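Local coordinates for protein putative nucleotide sugar epimerase/ dehydratase (Bordetella bronchiseptica, PDB 2Q1S) that binds NAD(H) in a Rossmann fold and probably acts as a nucleotide-sugar epimerase or dehydratase in the biosynthesis of the lipopolysaccharide O-antigen, at residues I217-W223 against I364-H368; E167-I171 against G281-I285; W223-P227 against A371-Y375. All blocks are in the same frame, centred on the assembly; numbering follows the deposited sequence.

Interaction 1 of 3, residues I217-W223 against I364-H368; sequences ILGAGRW and IMRKH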
ATOM      1  N   ILE A 217      15.969  22.578   6.468  1.00 43.97           N
ATOM      2  CA  ILE A 217      17.426  22.659   6.577  1.00 44.47           C
ATOM      3  C   ILE A 217      18.055  21.669   5.602  1.00 44.39           C
ATOM      4  O   ILE A 217      17.868  20.459   5.746  1.00 44.91           O
ATOM      5  CB  ILE A 217      17.881  22.320   8.021  1.00 44.24           C
ATOM      6  CG1 ILE A 217      17.272  23.306   9.027  1.00 44.96           C
ATOM      7  CG2 ILE A 217      19.446  22.246   8.105  1.00 44.19           C
ATOM      8  CD1 ILE A 217      17.345  22.881  10.539  1.00 45.56           C
ATOM      9  N   LEU A 218      18.837  22.172   4.646  1.00 44.92           N
ATOM     10  CA  LEU A 218      19.580  21.272   3.753  1.00 45.02           C
ATOM     11  C   LEU A 218      20.425  20.323   4.595  1.00 44.88           C
ATOM     12  O   LEU A 218      21.068  20.759   5.545  1.00 45.81           O
ATOM     13  CB  LEU A 218      20.473  22.065   2.787  1.00 45.02           C
ATOM     14  CG  LEU A 218      19.750  23.043   1.840  1.00 44.32           C
ATOM     15  CD1 LEU A 218      20.769  23.850   1.041  1.00 45.07           C
ATOM     16  CD2 LEU A 218      18.787  22.351   0.871  1.00 44.49           C
ATOM     17  N   GLY A 219      20.374  19.014   4.282  1.00 45.39           N
ATOM     18  CA  GLY A 219      21.226  18.050   5.009  1.00 46.01           C
ATOM     19  C   GLY A 219      20.615  17.586   6.332  1.00 46.07           C
ATOM     20  O   GLY A 219      21.250  16.825   7.057  1.00 45.34           O
ATOM     21  N   ALA A 220      19.411  18.036   6.670  1.00 45.02           N
ATOM     22  CA  ALA A 220      18.795  17.619   7.931  1.00 44.99           C
ATOM     23  C   ALA A 220      18.723  16.089   8.064  1.00 44.60           C
ATOM     24  O   ALA A 220      18.335  15.389   7.126  1.00 44.92           O
ATOM     25  CB  ALA A 220      17.423  18.248   8.106  1.00 43.61           C
ATOM     26  N   GLY A 221      19.117  15.578   9.228  1.00 43.14           N
ATOM     27  CA  GLY A 221      18.967  14.153   9.562  1.00 43.78           C
ATOM     28  C   GLY A 221      20.093  13.273   9.066  1.00 44.46           C
ATOM     29  O   GLY A 221      21.198  13.753   8.821  1.00 45.46           O
ATOM     30  N   ARG A 222      19.808  11.982   8.912  1.00 45.07           N
ATOM     31  CA  ARG A 222      20.811  10.981   8.530  1.00 45.39           C
ATOM     32  C   ARG A 222      20.959  10.931   7.018  1.00 44.76           C
ATOM     33  O   ARG A 222      20.028  11.332   6.313  1.00 44.71           O
ATOM     34  CB  ARG A 222      20.389   9.605   9.047  1.00 46.25           C
ATOM     35  CG  ARG A 222      19.973   9.661  10.499  1.00 49.46           C
ATOM     36  CD  ARG A 222      19.672   8.305  11.120  1.00 54.70           C
ATOM     37  NE  ARG A 222      18.545   8.507  12.023  1.00 58.83           N
ATOM     38  CZ  ARG A 222      17.652   7.585  12.364  1.00 59.54           C
ATOM     39  NH1 ARG A 222      17.763   6.335  11.917  1.00 59.16           N
ATOM     40  NH2 ARG A 222      16.659   7.924  13.168  1.00 55.41           N
ATOM     41  N   TRP A 223      22.107  10.451   6.529  1.00 45.05           N
ATOM     42  CA  TRP A 223      22.286  10.146   5.116  1.00 44.73           C
ATOM     43  C   TRP A 223      21.234   9.117   4.662  1.00 45.48           C
ATOM     44  O   TRP A 223      21.165   8.013   5.186  1.00 46.52           O
ATOM     45  CB  TRP A 223      23.675   9.551   4.882  1.00 45.81           C
ATOM     46  CG  TRP A 223      23.931   9.212   3.475  1.00 47.07           C
ATOM     47  CD1 TRP A 223      24.027   7.950   2.923  1.00 48.58           C
ATOM     48  CD2 TRP A 223      24.154  10.140   2.407  1.00 48.69           C
ATOM     49  NE1 TRP A 223      24.316   8.048   1.577  1.00 49.85           N
ATOM     50  CE2 TRP A 223      24.424   9.378   1.237  1.00 50.18           C
ATOM     51  CE3 TRP A 223      24.190  11.541   2.327  1.00 48.29           C
ATOM     52  CZ2 TRP A 223      24.679   9.978  -0.005  1.00 46.69           C
ATOM     53  CZ3 TRP A 223      24.464  12.142   1.093  1.00 47.93           C
ATOM     54  CH2 TRP A 223      24.692  11.360  -0.059  1.00 47.90           C
ATOM     55  N   ILE A 364      25.393  21.501   9.454  1.00 45.44           N
ATOM     56  CA  ILE A 364      24.514  20.353   9.247  1.00 46.05           C
ATOM     57  C   ILE A 364      24.811  19.668   7.904  1.00 46.53           C
ATOM     58  O   ILE A 364      25.001  18.447   7.856  1.00 46.20           O
ATOM     59  CB  ILE A 364      23.043  20.792   9.417  1.00 45.67           C
ATOM     60  CG1 ILE A 364      22.815  21.124  10.903  1.00 47.43           C
ATOM     61  CG2 ILE A 364      22.075  19.725   8.888  1.00 46.11           C
ATOM     62  CD1 ILE A 364      21.580  21.937  11.225  1.00 47.22           C
ATOM     63  N   MET A 365      24.887  20.465   6.833  1.00 47.32           N
ATOM     64  CA  MET A 365      25.225  19.974   5.485  1.00 47.68           C
ATOM     65  C   MET A 365      26.550  19.240   5.443  1.00 47.25           C
ATOM     66  O   MET A 365      26.673  18.228   4.760  1.00 47.13           O
ATOM     67  CB  MET A 365      25.284  21.127   4.484  1.00 47.65           C
ATOM     68  CG  MET A 365      23.933  21.800   4.232  1.00 48.38           C
ATOM     69  SD  MET A 365      24.156  23.376   3.346  1.00 49.96           S
ATOM     70  CE  MET A 365      24.449  22.823   1.663  1.00 51.63           C
ATOM     71  N   ARG A 366      27.538  19.750   6.173  1.00 45.68           N
ATOM     72  CA  ARG A 366      28.893  19.193   6.126  1.00 46.38           C
ATOM     73  C   ARG A 366      28.999  17.792   6.720  1.00 45.30           C
ATOM     74  O   ARG A 366      29.968  17.076   6.470  1.00 44.97           O
ATOM     75  CB  ARG A 366      29.872  20.147   6.806  1.00 46.34           C
ATOM     76  CG  ARG A 366      30.363  21.263   5.888  1.00 51.17           C
ATOM     77  N   LYS A 367      27.983  17.370   7.476  1.00 44.81           N
ATOM     78  CA  LYS A 367      28.070  16.046   8.065  1.00 44.60           C
ATOM     79  C   LYS A 367      28.034  14.982   6.962  1.00 44.19           C
ATOM     80  O   LYS A 367      28.468  13.854   7.175  1.00 42.95           O
ATOM     81  CB  LYS A 367      27.003  15.826   9.139  1.00 45.30           C
ATOM     82  CG  LYS A 367      25.655  15.519   8.613  1.00 47.07           C
ATOM     83  CD  LYS A 367      24.689  15.146   9.736  1.00 51.05           C
ATOM     84  CE  LYS A 367      23.477  16.029   9.716  1.00 49.09           C
ATOM     85  NZ  LYS A 367      22.442  15.541  10.676  1.00 52.74           N
ATOM     86  N   HIS A 368      27.510  15.364   5.793  1.00 44.20           N
ATOM     87  CA  HIS A 368      27.371  14.471   4.649  1.00 44.48           C
ATOM     88  C   HIS A 368      28.470  14.596   3.587  1.00 45.34           C
ATOM     89  O   HIS A 368      28.374  13.966   2.537  1.00 44.91           O
ATOM     90  CB  HIS A 368      26.008  14.667   3.978  1.00 44.32           C
ATOM     91  CG  HIS A 368      24.852  14.618   4.928  1.00 42.78           C
ATOM     92  ND1 HIS A 368      24.452  13.459   5.564  1.00 42.37           N
ATOM     93  CD2 HIS A 368      23.982  15.579   5.323  1.00 39.49           C
ATOM     94  CE1 HIS A 368      23.397  13.716   6.321  1.00 39.13           C
ATOM     95  NE2 HIS A 368      23.108  15.001   6.209  1.00 39.38           N
TER
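A type II beta turn, Ile217 to Ala220, in the long loop between strand 203-212 and helix 234-243 meets the C-terminal part of helix 358-366, and His368 and Lys367 reach back to the carbonyls of Gly219, in the turn, and Gly221, just after it. His368 NE2 donates to Gly219 O at 2.7 Å, with an N-H...O angle of 156° and the oxygen practically in the imidazole plane. Gly221 O also lies at the ring edge, 3.3 Å from His368 CE1. Lys367 folds across the imidazole: a chi1 of 79° puts CG over the ring centre, and the bend at chi3 brings NZ to Gly221 O, a 2.9 Å hydrogen bond from above the carbonyl plane. Glu70 pairs with the same NZ in a salt bridge and accepts from Gly221 N. Gly219, with positive phi, has no side chain to keep its CA from coming within 4.5 Å of Met365 CA. Beside it the contact is apolar: Ile217 CG2 meets Ile364 CG2 at 3.7 Å, the side chains crossing at about a right angle, while Leu218 CB lies 3.8 Å from Met365 CG, the two side chains lying side by side and pointing the same way. Trp223 CE3 approaches His368 ND1 at 3.8 Å, the rings inclined by 41°. Arg222, hydrogen-bonded to Asn65 O and paired by backbone with Leu67, ties the loop to the cofactor site. Glycine at the third position is usual for a type II turn, here in a loop beside the dinucleotide of a Rossmann-fold enzyme.

Interaction 2 of 3, residues E167-I171 against G281-I285; sequences EETDI and GVYNI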
ATOM      1  N   GLU A 167     -11.474  19.546  -8.749  1.00 51.44           N
ATOM      2  CA  GLU A 167     -11.665  19.262  -7.318  1.00 51.56           C
ATOM      3  C   GLU A 167     -11.189  17.849  -6.912  1.00 50.75           C
ATOM      4  O   GLU A 167     -11.023  16.967  -7.767  1.00 51.23           O
ATOM      5  CB  GLU A 167     -13.133  19.510  -6.911  1.00 52.13           C
ATOM      6  CG  GLU A 167     -13.311  19.958  -5.445  1.00 53.96           C
ATOM      7  CD  GLU A 167     -14.431  20.992  -5.247  1.00 55.10           C
ATOM      8  OE1 GLU A 167     -14.527  21.951  -6.046  1.00 56.25           O
ATOM      9  OE2 GLU A 167     -15.203  20.859  -4.270  1.00 54.97           O
ATOM     10  N   GLU A 168     -10.972  17.667  -5.606  1.00 49.07           N
ATOM     11  CA  GLU A 168     -10.461  16.426  -4.988  1.00 47.37           C
ATOM     12  C   GLU A 168     -11.216  15.170  -5.434  1.00 47.24           C
ATOM     13  O   GLU A 168     -12.454  15.106  -5.322  1.00 48.09           O
ATOM     14  CB  GLU A 168     -10.541  16.519  -3.454  1.00 46.93           C
ATOM     15  CG  GLU A 168      -9.644  17.557  -2.834  1.00 44.15           C
ATOM     16  CD  GLU A 168     -10.225  18.972  -2.845  1.00 42.15           C
ATOM     17  OE1 GLU A 168     -11.240  19.233  -3.507  1.00 41.76           O
ATOM     18  OE2 GLU A 168      -9.659  19.823  -2.166  1.00 36.09           O
ATOM     19  N   THR A 169     -10.487  14.183  -5.953  1.00 45.80           N
ATOM     20  CA  THR A 169     -11.111  12.895  -6.276  1.00 45.26           C
ATOM     21  C   THR A 169     -10.398  11.797  -5.517  1.00 44.28           C
ATOM     22  O   THR A 169      -9.274  11.996  -5.053  1.00 43.39           O
ATOM     23  CB  THR A 169     -11.128  12.568  -7.799  1.00 45.72           C
ATOM     24  OG1 THR A 169      -9.803  12.238  -8.253  1.00 48.70           O
ATOM     25  CG2 THR A 169     -11.714  13.721  -8.604  1.00 47.10           C
ATOM     26  N   ASP A 170     -11.060  10.655  -5.378  1.00 42.71           N
ATOM     27  CA  ASP A 170     -10.473   9.525  -4.669  1.00 42.45           C
ATOM     28  C   ASP A 170     -10.287   8.337  -5.579  1.00 42.74           C
ATOM     29  O   ASP A 170     -10.402   7.171  -5.158  1.00 42.16           O
ATOM     30  CB  ASP A 170     -11.286   9.184  -3.408  1.00 42.53           C
ATOM     31  CG  ASP A 170     -11.013  10.150  -2.265  1.00 42.28           C
ATOM     32  OD1 ASP A 170     -10.078  10.968  -2.361  1.00 44.38           O
ATOM     33  OD2 ASP A 170     -11.770  10.126  -1.286  1.00 43.46           O
ATOM     34  N   ILE A 171      -9.978   8.654  -6.833  1.00 41.46           N
ATOM     35  CA  ILE A 171      -9.592   7.674  -7.836  1.00 42.73           C
ATOM     36  C   ILE A 171      -8.089   7.829  -8.095  1.00 42.61           C
ATOM     37  O   ILE A 171      -7.576   8.958  -8.222  1.00 43.42           O
ATOM     38  CB  ILE A 171     -10.427   7.907  -9.122  1.00 43.16           C
ATOM     39  CG1 ILE A 171     -11.928   7.854  -8.800  1.00 45.71           C
ATOM     40  CG2 ILE A 171     -10.044   6.923 -10.218  1.00 45.99           C
ATOM     41  CD1 ILE A 171     -12.431   6.506  -8.309  1.00 47.11           C
ATOM     42  N   GLY A 281     -12.718  12.624   4.949  1.00 42.72           N
ATOM     43  CA  GLY A 281     -12.583  13.484   3.797  1.00 42.65           C
ATOM     44  C   GLY A 281     -11.166  13.827   3.400  1.00 40.54           C
ATOM     45  O   GLY A 281     -10.200  13.430   4.052  1.00 41.18           O
ATOM     46  N   VAL A 282     -11.086  14.605   2.309  1.00 42.54           N
ATOM     47  CA  VAL A 282      -9.784  15.015   1.732  1.00 41.17           C
ATOM     48  C   VAL A 282      -9.872  16.452   1.226  1.00 40.89           C
ATOM     49  O   VAL A 282     -10.881  16.839   0.620  1.00 41.41           O
ATOM     50  CB  VAL A 282      -9.264  14.046   0.621  1.00 39.99           C
ATOM     51  CG1 VAL A 282     -10.304  13.819  -0.509  1.00 41.23           C
ATOM     52  CG2 VAL A 282      -7.946  14.501   0.070  1.00 42.03           C
ATOM     53  N   TYR A 283      -8.795  17.207   1.465  1.00 39.82           N
ATOM     54  CA  TYR A 283      -8.732  18.616   1.061  1.00 40.44           C
ATOM     55  C   TYR A 283      -7.385  18.909   0.457  1.00 40.05           C
ATOM     56  O   TYR A 283      -6.368  18.563   1.010  1.00 40.56           O
ATOM     57  CB  TYR A 283      -8.916  19.558   2.255  1.00 41.05           C
ATOM     58  CG  TYR A 283     -10.238  19.407   2.953  1.00 41.99           C
ATOM     59  CD1 TYR A 283     -10.394  18.434   3.968  1.00 40.37           C
ATOM     60  CD2 TYR A 283     -11.339  20.185   2.599  1.00 41.97           C
ATOM     61  CE1 TYR A 283     -11.631  18.255   4.598  1.00 41.72           C
ATOM     62  CE2 TYR A 283     -12.557  20.016   3.252  1.00 42.40           C
ATOM     63  CZ  TYR A 283     -12.699  19.052   4.228  1.00 42.06           C
ATOM     64  OH  TYR A 283     -13.923  18.912   4.863  1.00 44.28           O
ATOM     65  N   ASN A 284      -7.391  19.559  -0.695  1.00 41.69           N
ATOM     66  CA  ASN A 284      -6.162  20.172  -1.220  1.00 42.76           C
ATOM     67  C   ASN A 284      -5.819  21.424  -0.406  1.00 42.66           C
ATOM     68  O   ASN A 284      -6.685  22.295  -0.208  1.00 43.77           O
ATOM     69  CB  ASN A 284      -6.315  20.600  -2.683  1.00 42.83           C
ATOM     70  CG  ASN A 284      -6.593  19.440  -3.620  1.00 44.23           C
ATOM     71  OD1 ASN A 284      -6.183  18.329  -3.383  1.00 46.49           O
ATOM     72  ND2 ASN A 284      -7.288  19.724  -4.712  1.00 47.72           N
ATOM     73  N   ILE A 285      -4.571  21.497   0.064  1.00 43.27           N
ATOM     74  CA  ILE A 285      -4.024  22.695   0.719  1.00 43.43           C
ATOM     75  C   ILE A 285      -2.982  23.259  -0.292  1.00 43.14           C
ATOM     76  O   ILE A 285      -1.889  22.712  -0.474  1.00 42.01           O
ATOM     77  CB  ILE A 285      -3.371  22.310   2.105  1.00 43.95           C
ATOM     78  CG1 ILE A 285      -4.448  21.694   3.030  1.00 45.01           C
ATOM     79  CG2 ILE A 285      -2.704  23.535   2.769  1.00 42.77           C
ATOM     80  CD1 ILE A 285      -5.725  22.503   3.203  1.00 48.24           C
TER
HETATM   81  O   HOH W   1      -9.214  22.524  -1.399  1.00 32.77           O
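Glu168 and Asn284 supply the direct polar link between the loop 167-171 and strand 281-284. Asn284 N donates to Glu168 OE2 at 2.7 Å in an almost straight bond, 177° at the hydrogen; OE2 accepts through its anti lone pair, the one away from the other carboxylate oxygen. A bend at chi2 (83°) turns the carboxylate toward the strand. A water lies 2.8 Å from both Glu168 OE2 and Asn284 O and bridges them, though it has more acceptors nearby than protons, so which it serves is not settled.

The carboxylate stacks on the Asn284 amide, their planes 23° apart, with Glu168 CG 3.6 Å from Asn284 OD1; the amide ND2 is held by Ser327 O. Val282 CG1 lies 4.0 Å from Glu168 CB and 3.4 Å from Asp170 OD1.

Salt bridges hold Asp170: its OD1 meets Arg205 and Arg207 of strand 203-212, which runs parallel to 281-284. Its OD2 is hydrogen-bonded to His175 of the second subunit, and Ile171 pairs in an antiparallel beta ladder with a strand of that subunit. A main-chain N-H at Glu168 OE2 and two arginines at Asp170 would probably favour both carboxylates in their charged form.

Interaction 3 of 3, residues W223-P227 against A371-Y375; sequences WRGTP and ALATY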
ATOM      1  N   TRP A 223      22.107  10.451   6.529  1.00 45.05           N
ATOM      2  CA  TRP A 223      22.286  10.146   5.116  1.00 44.73           C
ATOM      3  C   TRP A 223      21.234   9.117   4.662  1.00 45.48           C
ATOM      4  O   TRP A 223      21.165   8.013   5.186  1.00 46.52           O
ATOM      5  CB  TRP A 223      23.675   9.551   4.882  1.00 45.81           C
ATOM      6  CG  TRP A 223      23.931   9.212   3.475  1.00 47.07           C
ATOM      7  CD1 TRP A 223      24.027   7.950   2.923  1.00 48.58           C
ATOM      8  CD2 TRP A 223      24.154  10.140   2.407  1.00 48.69           C
ATOM      9  NE1 TRP A 223      24.316   8.048   1.577  1.00 49.85           N
ATOM     10  CE2 TRP A 223      24.424   9.378   1.237  1.00 50.18           C
ATOM     11  CE3 TRP A 223      24.190  11.541   2.327  1.00 48.29           C
ATOM     12  CZ2 TRP A 223      24.679   9.978  -0.005  1.00 46.69           C
ATOM     13  CZ3 TRP A 223      24.464  12.142   1.093  1.00 47.93           C
ATOM     14  CH2 TRP A 223      24.692  11.360  -0.059  1.00 47.90           C
ATOM     15  N   ARG A 224      20.416   9.477   3.685  1.00 44.88           N
ATOM     16  CA  ARG A 224      19.394   8.554   3.230  1.00 45.34           C
ATOM     17  C   ARG A 224      19.715   7.996   1.833  1.00 45.88           C
ATOM     18  O   ARG A 224      18.798   7.550   1.107  1.00 47.46           O
ATOM     19  CB  ARG A 224      17.999   9.204   3.345  1.00 45.46           C
ATOM     20  CG  ARG A 224      17.659   9.459   4.813  1.00 45.66           C
ATOM     21  CD  ARG A 224      16.376  10.218   5.037  1.00 45.40           C
ATOM     22  NE  ARG A 224      16.250  11.465   4.279  1.00 44.38           N
ATOM     23  CZ  ARG A 224      16.795  12.634   4.583  1.00 44.94           C
ATOM     24  NH1 ARG A 224      17.627  12.734   5.613  1.00 44.96           N
ATOM     25  NH2 ARG A 224      16.532  13.688   3.817  1.00 47.69           N
ATOM     26  N   GLY A 225      20.996   7.991   1.467  1.00 47.01           N
ATOM     27  CA  GLY A 225      21.382   7.260   0.281  1.00 47.18           C
ATOM     28  C   GLY A 225      21.893   8.062  -0.899  1.00 47.01           C
ATOM     29  O   GLY A 225      22.713   7.575  -1.663  1.00 47.05           O
ATOM     30  N   THR A 226      21.358   9.274  -1.078  1.00 46.98           N
ATOM     31  CA  THR A 226      21.627  10.058  -2.280  1.00 47.61           C
ATOM     32  C   THR A 226      21.868  11.528  -1.930  1.00 46.76           C
ATOM     33  O   THR A 226      21.544  11.975  -0.813  1.00 46.92           O
ATOM     34  CB  THR A 226      20.453   9.973  -3.299  1.00 47.64           C
ATOM     35  OG1 THR A 226      19.454  10.929  -2.947  1.00 50.01           O
ATOM     36  CG2 THR A 226      19.820   8.552  -3.350  1.00 49.13           C
ATOM     37  N   PRO A 227      22.406  12.299  -2.888  1.00 47.11           N
ATOM     38  CA  PRO A 227      22.645  13.715  -2.637  1.00 46.86           C
ATOM     39  C   PRO A 227      21.415  14.551  -2.283  1.00 46.89           C
ATOM     40  O   PRO A 227      21.585  15.644  -1.739  1.00 46.82           O
ATOM     41  CB  PRO A 227      23.278  14.200  -3.945  1.00 48.20           C
ATOM     42  CG  PRO A 227      23.894  12.961  -4.551  1.00 49.13           C
ATOM     43  CD  PRO A 227      22.946  11.890  -4.206  1.00 47.46           C
ATOM     44  N   ALA A 371      29.868  11.105   2.418  1.00 64.89           N
ATOM     45  CA  ALA A 371      28.833  10.363   1.714  1.00 66.18           C
ATOM     46  C   ALA A 371      28.644  10.957   0.317  1.00 67.89           C
ATOM     47  O   ALA A 371      28.598  10.212  -0.675  1.00 67.69           O
ATOM     48  CB  ALA A 371      27.526  10.394   2.497  1.00 65.80           C
ATOM     49  N   LEU A 372      28.552  12.288   0.259  1.00 69.20           N
ATOM     50  CA  LEU A 372      28.472  13.029  -1.012  1.00 68.68           C
ATOM     51  C   LEU A 372      29.618  12.725  -1.965  1.00 68.03           C
ATOM     52  O   LEU A 372      29.411  12.643  -3.175  1.00 67.57           O
ATOM     53  CB  LEU A 372      28.449  14.540  -0.768  1.00 69.33           C
ATOM     54  CG  LEU A 372      27.148  15.332  -0.577  1.00 67.95           C
ATOM     55  CD1 LEU A 372      27.415  16.807  -0.910  1.00 66.67           C
ATOM     56  CD2 LEU A 372      25.968  14.805  -1.427  1.00 65.55           C
ATOM     57  N   ALA A 373      30.822  12.586  -1.409  1.00 67.01           N
ATOM     58  CA  ALA A 373      32.026  12.317  -2.202  1.00 66.76           C
ATOM     59  C   ALA A 373      32.022  10.894  -2.778  1.00 65.90           C
ATOM     60  O   ALA A 373      32.380  10.685  -3.942  1.00 65.71           O
ATOM     61  CB  ALA A 373      33.290  12.560  -1.376  1.00 68.57           C
ATOM     62  N   THR A 374      31.587   9.935  -1.958  1.00 64.61           N
ATOM     63  CA  THR A 374      31.498   8.520  -2.345  1.00 62.62           C
ATOM     64  C   THR A 374      30.366   8.225  -3.355  1.00 60.52           C
ATOM     65  O   THR A 374      30.458   7.275  -4.137  1.00 59.87           O
ATOM     66  CB  THR A 374      31.321   7.630  -1.085  1.00 62.97           C
ATOM     67  OG1 THR A 374      32.407   7.873  -0.177  1.00 65.41           O
ATOM     68  CG2 THR A 374      31.307   6.140  -1.446  1.00 63.99           C
ATOM     69  N   TYR A 375      29.313   9.039  -3.344  1.00 57.54           N
ATOM     70  CA  TYR A 375      28.098   8.728  -4.123  1.00 55.11           C
ATOM     71  C   TYR A 375      28.324   8.471  -5.625  1.00 54.99           C
ATOM     72  O   TYR A 375      28.652   9.389  -6.383  1.00 54.56           O
ATOM     73  CB  TYR A 375      26.993   9.783  -3.930  1.00 53.24           C
ATOM     74  CG  TYR A 375      25.697   9.399  -4.635  1.00 50.22           C
ATOM     75  CD1 TYR A 375      24.860   8.398  -4.109  1.00 47.50           C
ATOM     76  CD2 TYR A 375      25.321  10.003  -5.833  1.00 48.13           C
ATOM     77  CE1 TYR A 375      23.692   8.017  -4.754  1.00 46.33           C
ATOM     78  CE2 TYR A 375      24.140   9.631  -6.483  1.00 47.71           C
ATOM     79  CZ  TYR A 375      23.332   8.634  -5.934  1.00 47.41           C
ATOM     80  OH  TYR A 375      22.165   8.261  -6.562  1.00 48.01           O
TER
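Trp223 lays the face of its indole over the methyl of Ala371: CB sits 3.4 Å from the centroid of the six-membered ring of Trp223, 13° off the normal, a CH-pi contact. The backbone N atoms of Gly225 and Thr226 lie over the opposite face, offset toward the rim, so the ring is sandwiched between its own loop and helix 369-374. With CG anti to the backbone N (chi1 180°), the indole reaches out to the helix. At its edge, Leu372 CD2 stands 3.9 Å from Trp223 CH2, and that same Leu372 methyl comes to 3.7 Å from Pro227 CB. The contact joins the loop between strand 203-212 and helix 234-243, part of the NAD(P)-dependent epimerase/dehydratase family region, to the last helix of the chain, whose final turn ends at Thr374. Tyr375, the first residue beyond it, turns its ring onto Pro227: Pro227 CD lies 3.5 Å from the Tyr375 ring centroid and over its face, a second CH-pi contact. Tyr375 CE1 is 3.3 Å from Gly225 O. Thr226 CA sits off-centre, 4.3 Å from the Tyr375 ring centroid, and Thr226 CG2 is 4.0 Å from Tyr375 OH, their side chains running side by side. Beyond the two segments, Trp223 touches Thr229, while Thr226 packs against Gln113 and His117 of helix 112-117, and Thr226 OG1 is hydrogen-bonded to Ala228 N.

Interactions 1 and 3 are neighbours, their centres 10 Å apart: they share Trp223, and helices 358-366 and 369-374, which follow each other in the chain, pack on one continuous loop. Interaction 2 is on the opposite side of the chain's centre, its centre 34 Å from that of interaction 1 and 36 Å from that of interaction 3, near the interface with the second subunit. The bound NADH lies nearest interaction 1: the Ala220 side chain comes within about 6 Å of it, that of Asn284 within about 10 Å and that of Thr226 within about 13 Å. The Arg222 side chain, whose NH2 hydrogen-bonds the backbone O of Asn65, lies about 4 Å from the side chains of Asn65 and Leu67, both NADH-binding residues.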